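Local coordinates for TatD-related deoxyribonuclease (Thermotoga maritima, PDB 1J6O), which is probably a metal-dependent deoxyribonuclease that cuts the ester bonds of DNA, at residues V14-H19 / Y208-T213. Numbering follows the deposited sequence.
Sequences VDTHAH and YIVLET
Asp15 and Thr213 meet through complementary torsions: Asp15 holds CG anti to its backbone N (chi1 -175°), which swings the carboxylate across to 208-213, and Thr213 places OG1 between its backbone N and carbonyl carbon (chi1 58°), facing that carboxylate. The resulting bond from Thr213 OG1 to Asp15 OD2 is very short at 2.5 Å. The other oxygen, Asp15 OD1, accepts from two backbone groups on opposite faces of the carboxylate plane: Thr213 N at 2.9 Å, a bent bond, and His17 N at 3.1 Å, nearly straight. The second closes an Asx turn at the corner the chain makes at Thr16 and His17. Three bonds thus grip this buried carboxylate and fix its rotation.

One residue on, Thr16 takes hold of the Leu211 carbonyl twice, and again from both faces. Its N reaches Leu211 O at 3.0 Å in a nearly straight bond, while Thr16 OG1 comes in above the carbonyl plane, 2.6 Å from Leu211 O. The Thr16 and Val210 side chains cross at about a right angle, Thr16 OG1 lying against Val210 CG2 and Thr16 CG2 against Val210 CB. A water also bridges the backbones, donating to Val14 O and accepting from Leu211 N.

At the corner itself, the His17 and Glu212 side chains run side by side, pointing the same way, with ring and carboxylate planes 10° apart; Glu212 OE2 approaches His17 CB to 3.7 Å. Their polar ends have partners farther on, His17 NE2 with Glu103 and Glu212 OE2 with His164. The contact brings the first and last strands of the eight-stranded parallel sheet together, closing a TIM barrel, and sets His17 and His19 of the predicted two-metal site, with Asp214 just beyond, at the C-terminal ends of the strands, the usual active-site end of this fold.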
ATOM      1  N   VAL A  14       9.747  -5.972  -2.946  1.00  8.51           N
ATOM      2  CA  VAL A  14       9.426  -5.016  -1.888  1.00  7.41           C
ATOM      3  C   VAL A  14       7.939  -5.147  -1.596  1.00  7.69           C
ATOM      4  O   VAL A  14       7.131  -5.193  -2.533  1.00  7.41           O
ATOM      5  CB  VAL A  14       9.680  -3.554  -2.321  1.00  5.36           C
ATOM      6  CG1 VAL A  14       9.125  -2.588  -1.237  1.00  5.28           C
ATOM      7  CG2 VAL A  14      11.189  -3.332  -2.524  1.00  8.39           C
ATOM      8  N   ASP A  15       7.569  -5.275  -0.324  1.00  6.70           N
ATOM      9  CA  ASP A  15       6.132  -5.385   0.007  1.00  7.71           C
ATOM     10  C   ASP A  15       5.743  -3.966   0.395  1.00  7.14           C
ATOM     11  O   ASP A  15       6.109  -3.498   1.478  1.00  4.77           O
ATOM     12  CB  ASP A  15       5.893  -6.293   1.216  1.00  9.37           C
ATOM     13  CG  ASP A  15       4.409  -6.517   1.495  1.00 12.23           C
ATOM     14  OD1 ASP A  15       3.553  -5.780   0.936  1.00  9.21           O
ATOM     15  OD2 ASP A  15       4.117  -7.432   2.294  1.00 12.32           O
ATOM     16  N   THR A  16       4.982  -3.285  -0.456  1.00  6.90           N
ATOM     17  CA  THR A  16       4.577  -1.898  -0.152  1.00  6.88           C
ATOM     18  C   THR A  16       3.339  -1.732   0.726  1.00  6.10           C
ATOM     19  O   THR A  16       2.879  -0.601   0.947  1.00  6.35           O
ATOM     20  CB  THR A  16       4.355  -1.079  -1.453  1.00  6.96           C
ATOM     21  OG1 THR A  16       3.316  -1.700  -2.216  1.00  7.53           O
ATOM     22  CG2 THR A  16       5.627  -1.020  -2.300  1.00  7.08           C
ATOM     23  N   HIS A  17       2.794  -2.834   1.241  1.00  5.91           N
ATOM     24  CA  HIS A  17       1.619  -2.708   2.083  1.00  6.90           C
ATOM     25  C   HIS A  17       1.517  -3.890   3.021  1.00  7.83           C
ATOM     26  O   HIS A  17       0.902  -4.904   2.678  1.00 11.92           O
ATOM     27  CB  HIS A  17       0.346  -2.624   1.210  1.00  6.94           C
ATOM     28  CG  HIS A  17      -0.803  -1.930   1.874  1.00  7.32           C
ATOM     29  ND1 HIS A  17      -1.107  -0.606   1.634  1.00  9.71           N
ATOM     30  CD2 HIS A  17      -1.723  -2.371   2.764  1.00  8.40           C
ATOM     31  CE1 HIS A  17      -2.173  -0.265   2.346  1.00 10.61           C
ATOM     32  NE2 HIS A  17      -2.565  -1.318   3.038  1.00 10.79           N
ATOM     33  N   ALA A  18       2.097  -3.772   4.212  1.00  5.47           N
ATOM     34  CA  ALA A  18       2.036  -4.870   5.169  1.00  5.66           C
ATOM     35  C   ALA A  18       1.441  -4.401   6.523  1.00  5.86           C
ATOM     36  O   ALA A  18       1.431  -3.213   6.798  1.00  5.49           O
ATOM     37  CB  ALA A  18       3.420  -5.375   5.388  1.00  4.30           C
ATOM     38  N   HIS A  19       0.945  -5.335   7.343  1.00  4.58           N
ATOM     39  CA  HIS A  19       0.378  -4.999   8.665  1.00  5.69           C
ATOM     40  C   HIS A  19       0.977  -6.066   9.586  1.00  5.76           C
ATOM     41  O   HIS A  19       0.233  -6.870  10.220  1.00  5.66           O
ATOM     42  CB  HIS A  19      -1.157  -5.163   8.674  1.00  5.93           C
ATOM     43  CG  HIS A  19      -1.860  -4.376   7.610  1.00  7.11           C
ATOM     44  ND1 HIS A  19      -1.991  -3.005   7.668  1.00  8.75           N
ATOM     45  CD2 HIS A  19      -2.522  -4.772   6.493  1.00  7.58           C
ATOM     46  CE1 HIS A  19      -2.715  -2.590   6.640  1.00 11.23           C
ATOM     47  NE2 HIS A  19      -3.055  -3.644   5.914  1.00  8.90           N
ATOM     48  N   TYR A 208       4.200   1.187 -13.991  1.00 11.15           N
ATOM     49  CA  TYR A 208       3.233   1.731 -13.041  1.00 11.33           C
ATOM     50  C   TYR A 208       2.744   0.847 -11.913  1.00 10.21           C
ATOM     51  O   TYR A 208       1.710   1.126 -11.328  1.00 11.38           O
ATOM     52  CB  TYR A 208       2.025   2.230 -13.829  1.00 13.97           C
ATOM     53  CG  TYR A 208       2.427   3.229 -14.881  1.00 16.24           C
ATOM     54  CD1 TYR A 208       3.017   4.435 -14.513  1.00 17.20           C
ATOM     55  CD2 TYR A 208       2.288   2.943 -16.238  1.00 17.47           C
ATOM     56  CE1 TYR A 208       3.480   5.341 -15.469  1.00 21.33           C
ATOM     57  CE2 TYR A 208       2.752   3.853 -17.215  1.00 20.86           C
ATOM     58  CZ  TYR A 208       3.346   5.041 -16.809  1.00 20.63           C
ATOM     59  OH  TYR A 208       3.829   5.951 -17.720  1.00 26.01           O
ATOM     60  N   ILE A 209       3.479  -0.191 -11.577  1.00 11.02           N
ATOM     61  CA  ILE A 209       3.005  -1.044 -10.501  1.00 11.69           C
ATOM     62  C   ILE A 209       4.030  -1.376  -9.420  1.00 10.81           C
ATOM     63  O   ILE A 209       5.231  -1.359  -9.665  1.00  8.91           O
ATOM     64  CB  ILE A 209       2.517  -2.392 -11.055  1.00 13.20           C
ATOM     65  CG1 ILE A 209       3.660  -3.085 -11.775  1.00 14.70           C
ATOM     66  CG2 ILE A 209       1.363  -2.193 -12.066  1.00 15.12           C
ATOM     67  CD1 ILE A 209       3.356  -4.508 -12.191  1.00 20.55           C
ATOM     68  N   VAL A 210       3.537  -1.633  -8.209  1.00  6.49           N
ATOM     69  CA  VAL A 210       4.408  -2.009  -7.110  1.00  6.74           C
ATOM     70  C   VAL A 210       3.712  -3.243  -6.547  1.00  8.19           C
ATOM     71  O   VAL A 210       2.517  -3.459  -6.801  1.00  7.91           O
ATOM     72  CB  VAL A 210       4.547  -0.962  -6.004  1.00  6.73           C
ATOM     73  CG1 VAL A 210       5.465   0.154  -6.477  1.00  5.57           C
ATOM     74  CG2 VAL A 210       3.155  -0.471  -5.567  1.00  4.89           C
ATOM     75  N   LEU A 211       4.452  -4.072  -5.821  1.00  6.38           N
ATOM     76  CA  LEU A 211       3.871  -5.286  -5.246  1.00  7.10           C
ATOM     77  C   LEU A 211       3.435  -5.044  -3.814  1.00  9.59           C
ATOM     78  O   LEU A 211       3.907  -4.108  -3.146  1.00  8.48           O
ATOM     79  CB  LEU A 211       4.919  -6.393  -5.197  1.00  8.56           C
ATOM     80  CG  LEU A 211       5.745  -6.668  -6.447  1.00 11.43           C
ATOM     81  CD1 LEU A 211       6.954  -7.518  -6.047  1.00 11.88           C
ATOM     82  CD2 LEU A 211       4.885  -7.391  -7.493  1.00 13.64           C
ATOM     83  N   GLU A 212       2.519  -5.877  -3.338  1.00  7.91           N
ATOM     84  CA  GLU A 212       2.073  -5.734  -1.972  1.00 10.38           C
ATOM     85  C   GLU A 212       1.414  -7.044  -1.564  1.00 11.59           C
ATOM     86  O   GLU A 212       1.038  -7.855  -2.424  1.00 10.34           O
ATOM     87  CB  GLU A 212       1.062  -4.602  -1.843  1.00 12.74           C
ATOM     88  CG  GLU A 212      -0.344  -4.963  -2.345  1.00 14.27           C
ATOM     89  CD  GLU A 212      -1.323  -3.840  -2.084  1.00 17.09           C
ATOM     90  OE1 GLU A 212      -1.222  -2.833  -2.803  1.00 17.04           O
ATOM     91  OE2 GLU A 212      -2.159  -3.949  -1.144  1.00 17.29           O
ATOM     92  N   THR A 213       1.330  -7.275  -0.255  1.00 11.52           N
ATOM     93  CA  THR A 213       0.692  -8.481   0.236  1.00 10.74           C
ATOM     94  C   THR A 213      -0.561  -8.100   1.011  1.00 12.15           C
ATOM     95  O   THR A 213      -1.539  -8.842   1.002  1.00  9.46           O
ATOM     96  CB  THR A 213       1.543  -9.267   1.275  1.00 12.89           C
ATOM     97  OG1 THR A 213       1.833  -8.408   2.396  1.00 12.87           O
ATOM     98  CG2 THR A 213       2.823  -9.794   0.661  1.00 13.73           C
TER
HETATM   99  O   HOH W   1       7.044  -3.470  -4.855  1.00  6.14           O